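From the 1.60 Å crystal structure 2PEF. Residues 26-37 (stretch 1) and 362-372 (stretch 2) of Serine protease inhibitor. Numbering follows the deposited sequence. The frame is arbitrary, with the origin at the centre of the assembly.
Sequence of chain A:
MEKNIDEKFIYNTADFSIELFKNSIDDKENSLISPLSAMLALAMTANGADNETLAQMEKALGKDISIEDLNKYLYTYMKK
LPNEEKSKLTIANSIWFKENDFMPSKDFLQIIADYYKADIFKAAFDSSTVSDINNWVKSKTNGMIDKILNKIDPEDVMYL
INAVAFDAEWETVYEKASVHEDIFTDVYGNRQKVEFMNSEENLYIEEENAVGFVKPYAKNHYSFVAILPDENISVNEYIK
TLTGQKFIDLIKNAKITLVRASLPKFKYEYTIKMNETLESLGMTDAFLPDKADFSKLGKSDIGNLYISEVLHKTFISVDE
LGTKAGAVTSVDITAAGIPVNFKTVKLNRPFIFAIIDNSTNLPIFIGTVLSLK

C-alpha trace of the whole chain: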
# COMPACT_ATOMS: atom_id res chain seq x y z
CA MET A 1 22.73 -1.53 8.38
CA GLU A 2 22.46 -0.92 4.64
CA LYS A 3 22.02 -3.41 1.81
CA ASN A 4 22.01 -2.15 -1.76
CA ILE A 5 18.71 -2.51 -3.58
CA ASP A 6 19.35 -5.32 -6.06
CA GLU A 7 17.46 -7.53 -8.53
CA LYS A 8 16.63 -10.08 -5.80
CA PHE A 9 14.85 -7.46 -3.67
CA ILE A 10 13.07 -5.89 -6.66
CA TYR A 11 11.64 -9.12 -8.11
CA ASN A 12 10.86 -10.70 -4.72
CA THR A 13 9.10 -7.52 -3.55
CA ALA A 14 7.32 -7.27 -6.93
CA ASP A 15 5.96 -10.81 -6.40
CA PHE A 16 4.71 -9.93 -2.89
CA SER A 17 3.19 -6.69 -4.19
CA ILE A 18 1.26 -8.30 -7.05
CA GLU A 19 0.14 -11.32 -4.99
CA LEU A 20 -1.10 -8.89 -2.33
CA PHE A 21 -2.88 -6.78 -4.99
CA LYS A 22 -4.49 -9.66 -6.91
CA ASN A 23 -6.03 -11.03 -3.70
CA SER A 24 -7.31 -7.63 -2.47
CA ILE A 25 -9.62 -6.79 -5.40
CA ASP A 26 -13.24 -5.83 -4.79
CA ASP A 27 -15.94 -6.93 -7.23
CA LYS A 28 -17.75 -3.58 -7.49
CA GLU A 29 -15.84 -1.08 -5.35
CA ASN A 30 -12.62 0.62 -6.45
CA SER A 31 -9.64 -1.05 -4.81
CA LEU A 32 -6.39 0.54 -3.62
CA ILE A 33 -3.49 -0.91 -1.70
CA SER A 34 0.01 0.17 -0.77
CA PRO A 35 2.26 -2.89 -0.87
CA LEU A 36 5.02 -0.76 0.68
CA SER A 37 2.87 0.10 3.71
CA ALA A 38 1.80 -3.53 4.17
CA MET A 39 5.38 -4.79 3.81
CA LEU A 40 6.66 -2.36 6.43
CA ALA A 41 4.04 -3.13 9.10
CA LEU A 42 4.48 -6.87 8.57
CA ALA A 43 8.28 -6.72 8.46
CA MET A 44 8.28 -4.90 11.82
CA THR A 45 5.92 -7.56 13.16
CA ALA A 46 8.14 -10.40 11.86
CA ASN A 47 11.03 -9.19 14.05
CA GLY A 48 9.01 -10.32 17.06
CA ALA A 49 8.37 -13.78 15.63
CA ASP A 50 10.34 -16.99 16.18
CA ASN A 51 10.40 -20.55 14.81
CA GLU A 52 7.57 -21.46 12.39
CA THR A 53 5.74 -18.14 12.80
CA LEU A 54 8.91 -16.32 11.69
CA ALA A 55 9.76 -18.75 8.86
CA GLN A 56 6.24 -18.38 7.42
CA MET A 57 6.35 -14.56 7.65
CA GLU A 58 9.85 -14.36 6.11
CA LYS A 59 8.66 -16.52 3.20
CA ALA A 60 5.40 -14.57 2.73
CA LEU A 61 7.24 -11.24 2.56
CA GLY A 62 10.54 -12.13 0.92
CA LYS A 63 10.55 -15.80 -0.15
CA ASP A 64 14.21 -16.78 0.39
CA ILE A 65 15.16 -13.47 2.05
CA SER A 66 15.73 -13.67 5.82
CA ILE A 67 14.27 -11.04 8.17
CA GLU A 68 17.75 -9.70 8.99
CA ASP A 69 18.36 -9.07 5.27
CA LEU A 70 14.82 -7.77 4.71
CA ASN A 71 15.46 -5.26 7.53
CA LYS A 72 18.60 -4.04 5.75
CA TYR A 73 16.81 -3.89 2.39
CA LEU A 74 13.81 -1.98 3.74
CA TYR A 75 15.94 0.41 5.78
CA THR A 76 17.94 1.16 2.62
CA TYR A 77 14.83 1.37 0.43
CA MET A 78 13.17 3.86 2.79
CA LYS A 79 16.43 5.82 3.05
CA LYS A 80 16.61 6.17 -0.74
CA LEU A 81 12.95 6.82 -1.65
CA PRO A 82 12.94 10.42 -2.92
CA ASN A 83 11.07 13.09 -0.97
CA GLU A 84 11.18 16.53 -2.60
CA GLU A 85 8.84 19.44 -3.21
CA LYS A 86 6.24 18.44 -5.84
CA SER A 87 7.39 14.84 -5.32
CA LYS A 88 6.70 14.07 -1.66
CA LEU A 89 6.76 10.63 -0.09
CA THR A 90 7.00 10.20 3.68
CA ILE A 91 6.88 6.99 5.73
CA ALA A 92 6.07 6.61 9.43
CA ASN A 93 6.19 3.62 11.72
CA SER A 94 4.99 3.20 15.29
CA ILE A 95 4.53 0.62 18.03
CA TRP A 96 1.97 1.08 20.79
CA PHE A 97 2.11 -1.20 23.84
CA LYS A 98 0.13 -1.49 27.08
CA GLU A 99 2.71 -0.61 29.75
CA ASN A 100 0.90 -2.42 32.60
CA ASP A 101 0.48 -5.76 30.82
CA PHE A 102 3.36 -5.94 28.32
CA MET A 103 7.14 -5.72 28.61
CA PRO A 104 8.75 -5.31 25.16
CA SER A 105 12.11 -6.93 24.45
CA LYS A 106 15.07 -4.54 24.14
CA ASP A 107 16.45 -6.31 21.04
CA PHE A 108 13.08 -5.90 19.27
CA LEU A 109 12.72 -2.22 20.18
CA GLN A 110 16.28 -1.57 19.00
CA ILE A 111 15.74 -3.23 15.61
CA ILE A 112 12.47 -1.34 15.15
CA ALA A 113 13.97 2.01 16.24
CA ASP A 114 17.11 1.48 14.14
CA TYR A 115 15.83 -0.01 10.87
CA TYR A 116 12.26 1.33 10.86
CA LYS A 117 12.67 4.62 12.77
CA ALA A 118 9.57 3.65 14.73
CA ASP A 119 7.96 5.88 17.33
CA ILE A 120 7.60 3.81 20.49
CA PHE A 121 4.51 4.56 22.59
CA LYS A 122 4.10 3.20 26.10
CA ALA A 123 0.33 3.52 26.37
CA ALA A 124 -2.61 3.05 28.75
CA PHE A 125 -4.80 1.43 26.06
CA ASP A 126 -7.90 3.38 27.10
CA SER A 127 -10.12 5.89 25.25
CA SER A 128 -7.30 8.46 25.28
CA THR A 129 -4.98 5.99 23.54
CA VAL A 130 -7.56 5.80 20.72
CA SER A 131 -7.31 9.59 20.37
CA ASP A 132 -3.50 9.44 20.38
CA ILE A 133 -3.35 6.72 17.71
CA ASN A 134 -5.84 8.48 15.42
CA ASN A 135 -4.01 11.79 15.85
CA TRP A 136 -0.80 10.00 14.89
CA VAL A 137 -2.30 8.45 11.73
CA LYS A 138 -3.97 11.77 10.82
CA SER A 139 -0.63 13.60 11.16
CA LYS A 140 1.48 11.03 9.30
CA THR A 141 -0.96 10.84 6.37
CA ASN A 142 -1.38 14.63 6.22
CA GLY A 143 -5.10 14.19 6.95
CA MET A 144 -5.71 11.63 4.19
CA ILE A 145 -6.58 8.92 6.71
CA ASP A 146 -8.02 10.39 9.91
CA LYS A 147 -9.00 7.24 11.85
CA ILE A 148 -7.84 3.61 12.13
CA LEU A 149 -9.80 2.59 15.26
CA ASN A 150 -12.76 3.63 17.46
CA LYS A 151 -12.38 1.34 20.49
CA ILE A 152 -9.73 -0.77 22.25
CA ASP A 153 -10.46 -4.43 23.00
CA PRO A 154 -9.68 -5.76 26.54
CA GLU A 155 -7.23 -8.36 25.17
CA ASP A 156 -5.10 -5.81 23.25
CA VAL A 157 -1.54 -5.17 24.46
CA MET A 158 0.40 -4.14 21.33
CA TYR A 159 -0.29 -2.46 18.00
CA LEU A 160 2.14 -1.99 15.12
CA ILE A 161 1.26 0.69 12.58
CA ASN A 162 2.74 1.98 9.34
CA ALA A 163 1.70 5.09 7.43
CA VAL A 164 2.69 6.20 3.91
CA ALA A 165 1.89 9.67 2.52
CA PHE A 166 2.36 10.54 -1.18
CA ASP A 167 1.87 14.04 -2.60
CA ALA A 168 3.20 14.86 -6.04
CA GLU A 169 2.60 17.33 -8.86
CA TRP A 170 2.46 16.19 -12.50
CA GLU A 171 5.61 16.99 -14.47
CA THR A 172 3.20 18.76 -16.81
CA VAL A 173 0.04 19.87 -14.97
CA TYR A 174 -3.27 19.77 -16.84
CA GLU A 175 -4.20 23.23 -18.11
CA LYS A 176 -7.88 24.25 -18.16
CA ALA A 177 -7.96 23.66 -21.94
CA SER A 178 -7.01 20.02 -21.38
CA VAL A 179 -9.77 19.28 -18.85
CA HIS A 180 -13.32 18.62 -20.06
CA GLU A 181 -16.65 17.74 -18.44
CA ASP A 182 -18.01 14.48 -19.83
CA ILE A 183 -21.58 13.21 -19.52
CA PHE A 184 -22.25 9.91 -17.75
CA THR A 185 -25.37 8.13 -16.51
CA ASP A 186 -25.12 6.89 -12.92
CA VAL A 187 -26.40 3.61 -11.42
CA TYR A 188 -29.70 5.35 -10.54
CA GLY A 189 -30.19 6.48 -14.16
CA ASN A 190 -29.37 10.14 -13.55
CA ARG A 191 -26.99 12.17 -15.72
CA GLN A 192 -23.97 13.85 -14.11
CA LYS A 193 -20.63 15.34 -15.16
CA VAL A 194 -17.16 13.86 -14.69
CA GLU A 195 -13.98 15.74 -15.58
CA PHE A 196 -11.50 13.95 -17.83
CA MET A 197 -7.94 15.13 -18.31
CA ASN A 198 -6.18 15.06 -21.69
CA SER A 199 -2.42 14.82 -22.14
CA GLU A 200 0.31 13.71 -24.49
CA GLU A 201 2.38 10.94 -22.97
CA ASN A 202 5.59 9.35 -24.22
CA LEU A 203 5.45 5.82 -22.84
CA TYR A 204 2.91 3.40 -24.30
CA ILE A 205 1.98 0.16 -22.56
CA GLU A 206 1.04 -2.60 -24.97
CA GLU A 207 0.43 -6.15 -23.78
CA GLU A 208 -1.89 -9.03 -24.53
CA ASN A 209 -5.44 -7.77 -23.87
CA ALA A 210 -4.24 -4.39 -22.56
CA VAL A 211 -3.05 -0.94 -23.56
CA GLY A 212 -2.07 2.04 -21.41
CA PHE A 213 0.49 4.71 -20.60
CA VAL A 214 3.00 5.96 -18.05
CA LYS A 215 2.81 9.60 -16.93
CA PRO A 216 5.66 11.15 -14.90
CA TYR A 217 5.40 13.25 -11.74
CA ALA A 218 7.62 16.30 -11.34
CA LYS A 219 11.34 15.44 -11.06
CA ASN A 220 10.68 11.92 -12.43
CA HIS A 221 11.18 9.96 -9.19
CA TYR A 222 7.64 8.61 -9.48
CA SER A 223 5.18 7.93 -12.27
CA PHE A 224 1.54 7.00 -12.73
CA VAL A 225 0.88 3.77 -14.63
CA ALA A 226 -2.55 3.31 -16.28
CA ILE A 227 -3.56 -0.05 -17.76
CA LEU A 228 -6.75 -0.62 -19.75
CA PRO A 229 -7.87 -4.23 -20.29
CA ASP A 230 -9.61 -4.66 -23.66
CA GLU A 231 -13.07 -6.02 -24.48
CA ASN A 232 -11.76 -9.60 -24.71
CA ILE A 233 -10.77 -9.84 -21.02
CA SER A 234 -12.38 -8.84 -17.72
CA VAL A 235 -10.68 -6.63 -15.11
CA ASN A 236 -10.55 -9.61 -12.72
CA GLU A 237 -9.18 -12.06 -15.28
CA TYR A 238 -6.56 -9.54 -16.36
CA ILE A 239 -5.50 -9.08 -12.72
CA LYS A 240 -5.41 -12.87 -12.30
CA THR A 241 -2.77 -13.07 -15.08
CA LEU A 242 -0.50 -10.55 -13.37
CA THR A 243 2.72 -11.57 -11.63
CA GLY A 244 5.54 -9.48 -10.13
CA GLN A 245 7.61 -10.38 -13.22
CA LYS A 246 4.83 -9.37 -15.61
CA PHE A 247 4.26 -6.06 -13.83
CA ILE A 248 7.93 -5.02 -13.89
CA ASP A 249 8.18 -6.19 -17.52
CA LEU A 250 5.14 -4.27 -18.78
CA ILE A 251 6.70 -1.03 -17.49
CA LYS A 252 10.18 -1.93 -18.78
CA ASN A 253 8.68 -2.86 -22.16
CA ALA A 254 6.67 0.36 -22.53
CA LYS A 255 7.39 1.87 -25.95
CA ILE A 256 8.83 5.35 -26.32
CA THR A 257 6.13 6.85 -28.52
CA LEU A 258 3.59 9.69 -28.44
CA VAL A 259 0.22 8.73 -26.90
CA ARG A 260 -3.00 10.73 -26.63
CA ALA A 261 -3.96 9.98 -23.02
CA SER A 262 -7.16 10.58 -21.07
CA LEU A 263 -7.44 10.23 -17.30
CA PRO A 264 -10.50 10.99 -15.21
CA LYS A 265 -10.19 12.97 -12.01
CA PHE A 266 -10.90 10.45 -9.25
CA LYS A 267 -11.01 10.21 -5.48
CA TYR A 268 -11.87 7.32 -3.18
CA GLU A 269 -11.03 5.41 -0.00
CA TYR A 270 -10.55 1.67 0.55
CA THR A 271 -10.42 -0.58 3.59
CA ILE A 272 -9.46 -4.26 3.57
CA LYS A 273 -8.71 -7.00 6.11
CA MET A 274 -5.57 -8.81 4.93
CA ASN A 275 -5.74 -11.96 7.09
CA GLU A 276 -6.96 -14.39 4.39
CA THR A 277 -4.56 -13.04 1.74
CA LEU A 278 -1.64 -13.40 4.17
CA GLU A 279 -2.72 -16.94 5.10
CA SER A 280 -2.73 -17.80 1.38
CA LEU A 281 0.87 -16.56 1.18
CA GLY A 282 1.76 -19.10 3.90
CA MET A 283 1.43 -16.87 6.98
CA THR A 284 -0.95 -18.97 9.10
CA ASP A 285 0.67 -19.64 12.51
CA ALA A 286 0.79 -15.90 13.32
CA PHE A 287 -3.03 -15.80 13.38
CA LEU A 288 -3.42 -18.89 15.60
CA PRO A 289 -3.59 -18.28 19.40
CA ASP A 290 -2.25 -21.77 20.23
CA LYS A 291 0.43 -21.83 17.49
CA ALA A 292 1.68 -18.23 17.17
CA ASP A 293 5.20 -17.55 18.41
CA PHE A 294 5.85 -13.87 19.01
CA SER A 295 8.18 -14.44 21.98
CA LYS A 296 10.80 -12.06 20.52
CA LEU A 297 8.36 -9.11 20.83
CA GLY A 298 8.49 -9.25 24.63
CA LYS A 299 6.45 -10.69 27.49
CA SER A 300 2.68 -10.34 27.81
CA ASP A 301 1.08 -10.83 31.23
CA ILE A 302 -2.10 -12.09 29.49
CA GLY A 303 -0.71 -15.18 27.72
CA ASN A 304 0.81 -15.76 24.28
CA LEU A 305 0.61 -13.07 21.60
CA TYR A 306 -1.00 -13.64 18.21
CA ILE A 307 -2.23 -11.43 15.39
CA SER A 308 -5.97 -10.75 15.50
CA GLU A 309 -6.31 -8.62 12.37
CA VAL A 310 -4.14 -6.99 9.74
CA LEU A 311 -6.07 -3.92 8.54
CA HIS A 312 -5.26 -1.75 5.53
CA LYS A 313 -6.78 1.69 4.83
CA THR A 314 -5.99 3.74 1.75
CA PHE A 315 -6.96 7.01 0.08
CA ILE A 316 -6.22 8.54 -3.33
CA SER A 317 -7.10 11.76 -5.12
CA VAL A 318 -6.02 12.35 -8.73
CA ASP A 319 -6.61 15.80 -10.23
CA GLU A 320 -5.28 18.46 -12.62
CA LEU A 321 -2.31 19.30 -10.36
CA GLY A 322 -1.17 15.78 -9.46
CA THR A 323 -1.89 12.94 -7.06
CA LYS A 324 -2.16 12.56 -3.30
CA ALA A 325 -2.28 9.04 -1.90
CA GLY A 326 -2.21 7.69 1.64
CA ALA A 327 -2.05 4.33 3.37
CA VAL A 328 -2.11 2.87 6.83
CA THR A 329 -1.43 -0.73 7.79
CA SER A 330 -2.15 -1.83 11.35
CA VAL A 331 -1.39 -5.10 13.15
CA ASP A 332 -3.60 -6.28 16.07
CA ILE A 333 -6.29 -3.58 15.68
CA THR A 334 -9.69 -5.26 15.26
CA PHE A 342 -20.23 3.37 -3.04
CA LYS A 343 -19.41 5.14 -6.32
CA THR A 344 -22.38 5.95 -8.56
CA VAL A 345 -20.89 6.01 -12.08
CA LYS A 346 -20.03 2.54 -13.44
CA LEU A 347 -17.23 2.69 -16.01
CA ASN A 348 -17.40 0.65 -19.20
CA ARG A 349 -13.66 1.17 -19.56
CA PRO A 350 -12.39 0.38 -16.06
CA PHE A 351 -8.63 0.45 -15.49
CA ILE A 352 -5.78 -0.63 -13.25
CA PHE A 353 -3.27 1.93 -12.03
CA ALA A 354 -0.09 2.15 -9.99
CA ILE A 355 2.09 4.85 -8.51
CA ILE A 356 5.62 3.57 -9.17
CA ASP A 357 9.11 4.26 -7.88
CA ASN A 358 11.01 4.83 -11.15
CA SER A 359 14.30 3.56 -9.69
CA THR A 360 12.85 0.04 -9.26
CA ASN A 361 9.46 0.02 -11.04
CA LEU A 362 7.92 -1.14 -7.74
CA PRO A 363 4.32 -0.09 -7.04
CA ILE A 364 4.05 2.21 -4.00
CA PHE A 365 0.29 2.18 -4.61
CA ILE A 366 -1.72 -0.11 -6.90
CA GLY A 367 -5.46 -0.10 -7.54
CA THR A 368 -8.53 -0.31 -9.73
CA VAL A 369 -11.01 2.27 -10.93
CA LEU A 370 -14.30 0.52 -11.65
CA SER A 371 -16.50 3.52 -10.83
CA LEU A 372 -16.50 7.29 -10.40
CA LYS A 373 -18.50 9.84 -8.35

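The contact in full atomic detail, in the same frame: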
# COMPACT_ATOMS: atom_id res chain seq x y z
N ASP A 26 -11.79 -5.82 -4.97
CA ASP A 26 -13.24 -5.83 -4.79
C ASP A 26 -13.95 -6.04 -6.12
O ASP A 26 -13.42 -5.69 -7.19
CB ASP A 26 -13.72 -4.54 -4.12
CG ASP A 26 -15.12 -4.68 -3.52
OD1 ASP A 26 -16.11 -4.71 -4.28
OD2 ASP A 26 -15.22 -4.74 -2.28
N ASP A 27 -15.15 -6.60 -6.05
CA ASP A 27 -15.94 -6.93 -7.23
C ASP A 27 -16.61 -5.71 -7.86
O ASP A 27 -16.79 -5.65 -9.08
CB ASP A 27 -17.00 -7.96 -6.85
CG ASP A 27 -17.13 -9.06 -7.88
OD1 ASP A 27 -16.11 -9.39 -8.53
OD2 ASP A 27 -18.24 -9.59 -8.04
N LYS A 28 -17.00 -4.75 -7.03
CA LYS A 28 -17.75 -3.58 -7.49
C LYS A 28 -17.12 -2.27 -7.05
O LYS A 28 -17.22 -1.27 -7.77
CB LYS A 28 -19.20 -3.66 -6.99
N GLU A 29 -16.48 -2.27 -5.89
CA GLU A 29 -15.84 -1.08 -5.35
C GLU A 29 -14.43 -0.92 -5.91
O GLU A 29 -13.75 -1.91 -6.16
CB GLU A 29 -15.76 -1.15 -3.82
CG GLU A 29 -17.10 -1.31 -3.11
CD GLU A 29 -18.09 -0.22 -3.45
OE1 GLU A 29 -17.70 0.96 -3.50
OE2 GLU A 29 -19.28 -0.55 -3.67
N ASN A 30 -14.01 0.33 -6.11
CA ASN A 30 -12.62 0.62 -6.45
C ASN A 30 -11.69 0.12 -5.35
O ASN A 30 -11.94 0.34 -4.17
CB ASN A 30 -12.39 2.12 -6.62
CG ASN A 30 -13.20 2.72 -7.75
OD1 ASN A 30 -13.91 2.03 -8.48
ND2 ASN A 30 -13.08 4.03 -7.91
N SER A 31 -10.62 -0.56 -5.75
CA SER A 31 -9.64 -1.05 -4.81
C SER A 31 -8.38 -0.19 -4.83
O SER A 31 -8.05 0.43 -5.85
CB SER A 31 -9.30 -2.51 -5.12
OG SER A 31 -10.47 -3.30 -5.13
N LEU A 32 -7.68 -0.15 -3.71
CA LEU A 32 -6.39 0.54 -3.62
C LEU A 32 -5.59 -0.02 -2.47
O LEU A 32 -6.06 -0.03 -1.34
CB LEU A 32 -6.58 2.04 -3.42
CG LEU A 32 -5.30 2.88 -3.26
CD1 LEU A 32 -4.50 2.96 -4.57
CD2 LEU A 32 -5.64 4.27 -2.77
N ILE A 33 -4.38 -0.48 -2.76
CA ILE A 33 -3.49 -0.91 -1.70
C ILE A 33 -2.11 -0.29 -1.87
O ILE A 33 -1.72 0.08 -2.98
CB ILE A 33 -3.38 -2.46 -1.58
CG1 ILE A 33 -2.66 -3.07 -2.78
CG2 ILE A 33 -4.76 -3.10 -1.34
CD1 ILE A 33 -1.99 -4.40 -2.46
N SER A 34 -1.41 -0.15 -0.76
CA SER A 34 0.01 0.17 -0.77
C SER A 34 0.80 -1.03 -0.30
O SER A 34 0.82 -1.33 0.90
CB SER A 34 0.32 1.37 0.12
OG SER A 34 1.72 1.57 0.21
N PRO A 35 1.43 -1.75 -1.24
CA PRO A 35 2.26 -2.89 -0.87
C PRO A 35 3.39 -2.48 0.06
O PRO A 35 3.73 -3.22 0.98
CB PRO A 35 2.79 -3.39 -2.21
CG PRO A 35 1.81 -2.90 -3.22
CD PRO A 35 1.37 -1.57 -2.71
N LEU A 36 3.96 -1.29 -0.17
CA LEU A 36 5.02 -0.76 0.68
C LEU A 36 4.58 -0.66 2.14
O LEU A 36 5.27 -1.14 3.03
CB LEU A 36 5.50 0.61 0.19
CG LEU A 36 6.60 1.30 1.00
CD1 LEU A 36 7.88 0.46 1.06
CD2 LEU A 36 6.89 2.68 0.42
N SER A 37 3.42 -0.05 2.36
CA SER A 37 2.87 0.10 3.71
C SER A 37 2.64 -1.25 4.39
O SER A 37 2.98 -1.43 5.56
CB SER A 37 1.57 0.90 3.66
OG SER A 37 0.98 0.98 4.95
N LEU A 362 8.79 -0.59 -8.78
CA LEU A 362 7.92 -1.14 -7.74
C LEU A 362 6.71 -0.25 -7.47
O LEU A 362 6.83 0.97 -7.43
CB LEU A 362 8.70 -1.35 -6.44
CG LEU A 362 9.72 -2.50 -6.44
CD1 LEU A 362 10.61 -2.43 -5.20
CD2 LEU A 362 9.02 -3.85 -6.52
N PRO A 363 5.52 -0.87 -7.29
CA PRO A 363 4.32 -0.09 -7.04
C PRO A 363 4.17 0.34 -5.57
O PRO A 363 3.92 -0.50 -4.70
CB PRO A 363 3.20 -1.05 -7.43
CG PRO A 363 3.74 -2.41 -7.15
CD PRO A 363 5.24 -2.32 -7.35
N ILE A 364 4.32 1.64 -5.33
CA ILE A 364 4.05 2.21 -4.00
C ILE A 364 2.57 2.07 -3.67
O ILE A 364 2.21 1.68 -2.56
CB ILE A 364 4.49 3.70 -3.91
CG1 ILE A 364 5.95 3.88 -4.36
CG2 ILE A 364 4.24 4.28 -2.51
CD1 ILE A 364 6.99 3.19 -3.49
N PHE A 365 1.73 2.39 -4.65
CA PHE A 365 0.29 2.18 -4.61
C PHE A 365 -0.14 1.45 -5.87
O PHE A 365 0.44 1.64 -6.95
CB PHE A 365 -0.45 3.52 -4.53
CG PHE A 365 -0.34 4.20 -3.20
CD1 PHE A 365 0.76 5.01 -2.89
CD2 PHE A 365 -1.35 4.06 -2.25
CE1 PHE A 365 0.85 5.65 -1.66
CE2 PHE A 365 -1.27 4.69 -1.01
CZ PHE A 365 -0.17 5.48 -0.71
N ILE A 366 -1.15 0.59 -5.74
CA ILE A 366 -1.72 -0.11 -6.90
C ILE A 366 -3.22 -0.31 -6.67
O ILE A 366 -3.65 -0.66 -5.57
CB ILE A 366 -0.95 -1.43 -7.24
CG1 ILE A 366 -1.48 -2.06 -8.53
CG2 ILE A 366 -0.99 -2.41 -6.06
CD1 ILE A 366 -0.53 -3.09 -9.16
N GLY A 367 -4.01 -0.06 -7.70
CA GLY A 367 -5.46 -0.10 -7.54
C GLY A 367 -6.28 -0.25 -8.80
O GLY A 367 -5.74 -0.42 -9.90
N THR A 368 -7.60 -0.18 -8.63
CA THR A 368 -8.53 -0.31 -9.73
C THR A 368 -9.53 0.82 -9.68
O THR A 368 -9.94 1.25 -8.60
CB THR A 368 -9.32 -1.64 -9.67
OG1 THR A 368 -9.95 -1.77 -8.39
CG2 THR A 368 -8.41 -2.84 -9.90
N VAL A 369 -9.91 1.32 -10.85
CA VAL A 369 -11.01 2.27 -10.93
C VAL A 369 -12.12 1.62 -11.74
O VAL A 369 -12.04 1.52 -12.96
CB VAL A 369 -10.59 3.62 -11.55
CG1 VAL A 369 -11.81 4.53 -11.74
CG2 VAL A 369 -9.54 4.30 -10.69
N LEU A 370 -13.14 1.16 -11.03
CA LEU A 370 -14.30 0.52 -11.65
C LEU A 370 -15.43 1.54 -11.78
O LEU A 370 -16.26 1.45 -12.68
CB LEU A 370 -14.79 -0.67 -10.81
CG LEU A 370 -13.80 -1.78 -10.43
CD1 LEU A 370 -14.51 -2.89 -9.67
CD2 LEU A 370 -13.09 -2.34 -11.65
N SER A 371 -15.43 2.52 -10.88
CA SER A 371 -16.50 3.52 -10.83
C SER A 371 -15.98 4.90 -10.45
O SER A 371 -14.87 5.04 -9.93
CB SER A 371 -17.59 3.08 -9.84
OG SER A 371 -18.32 1.97 -10.34
N LEU A 372 -16.80 5.91 -10.73
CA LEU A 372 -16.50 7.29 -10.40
C LEU A 372 -17.68 7.91 -9.66
O LEU A 372 -18.76 7.31 -9.60
CB LEU A 372 -16.19 8.10 -11.67
CG LEU A 372 -14.98 7.70 -12.53
CD1 LEU A 372 -14.93 8.55 -13.79
CD2 LEU A 372 -13.68 7.83 -11.76
O HOH W 1 -11.97 -3.25 -7.43

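Leu 32 and Ile 33 pair antiparallel with Gly 367 and Ile 366, segments more than 320 residues apart in sequence. Together the two stretches bury 760 Å².

The first four residues form a turn. Asp 26 holds it together: its OD1 accepts from Lys 28 N and from Glu 29 N, both at 2.9 Å. Its backbone N donates to Ser 31 OG at 2.8 Å. The carbonyls of this turn gather around one methyl group, Leu 370 CD1. The nearest is Asp 27 O, 3.6 Å from Leu 370 CD1.

Asn 30 makes its polar contacts through its side chain. Its OD1 accepts from Leu 370 N at 2.8 Å and from Ser 371 N at 2.9 Å. Its ND2 donates to Ser 371 O at 2.9 Å. The amide thus binds the backbone of the opposing strand with both of its ends.

Ser 31 pairs with Thr 368. Thr 368 N donates to Ser 31 O at 2.9 Å, and Ser 31 N donates to the side-chain atom Thr 368 OG1 at 3.0 Å. A water joins the turn to the strand. It donates to Asp 26 O (2.8 Å) and Glu 29 O (2.6 Å), and accepts from Ser 31 OG and Thr 368 OG1, each at 2.7 Å.

Leu 32 faces Gly 367 as a non-hydrogen-bonded pair, CA to CA 4.1 Å. The approach needs a glycine-sized residue: an ideal CB on Gly 367 would lie 2.5 Å from Ser 31 O, a clash. Leu 32 CD1 also packs against Phe 365 CD2 at 4.1 Å.

Ile 33 and Ile 366 form the hydrogen-bonded pair. Ile 33 N to Ile 366 O and Ile 366 N to Ile 33 O are both 2.9 Å. Their side chains share a face of the sheet and meet at 3.7 Å, Ile 33 CG1 to Ile 366 CG2.

Ser 34 is the N-cap of the helix that follows. Its OG accepts from Ser 37 N at 3.2 Å and donates to Ile 364 O at 2.8 Å, so one hydroxyl serves both the helix start and the corner of stretch 2. Its CB lies over the face of the Phe 365 ring, 4.1 Å from the centroid.

The helix start adds apolar packing. Pro 35 CG lies 4.0 Å from Ile 366 CG2 and 4.4 Å from Pro 363 CG. Leu 36 CD2 reaches Ile 364 CD1 at 3.9 Å.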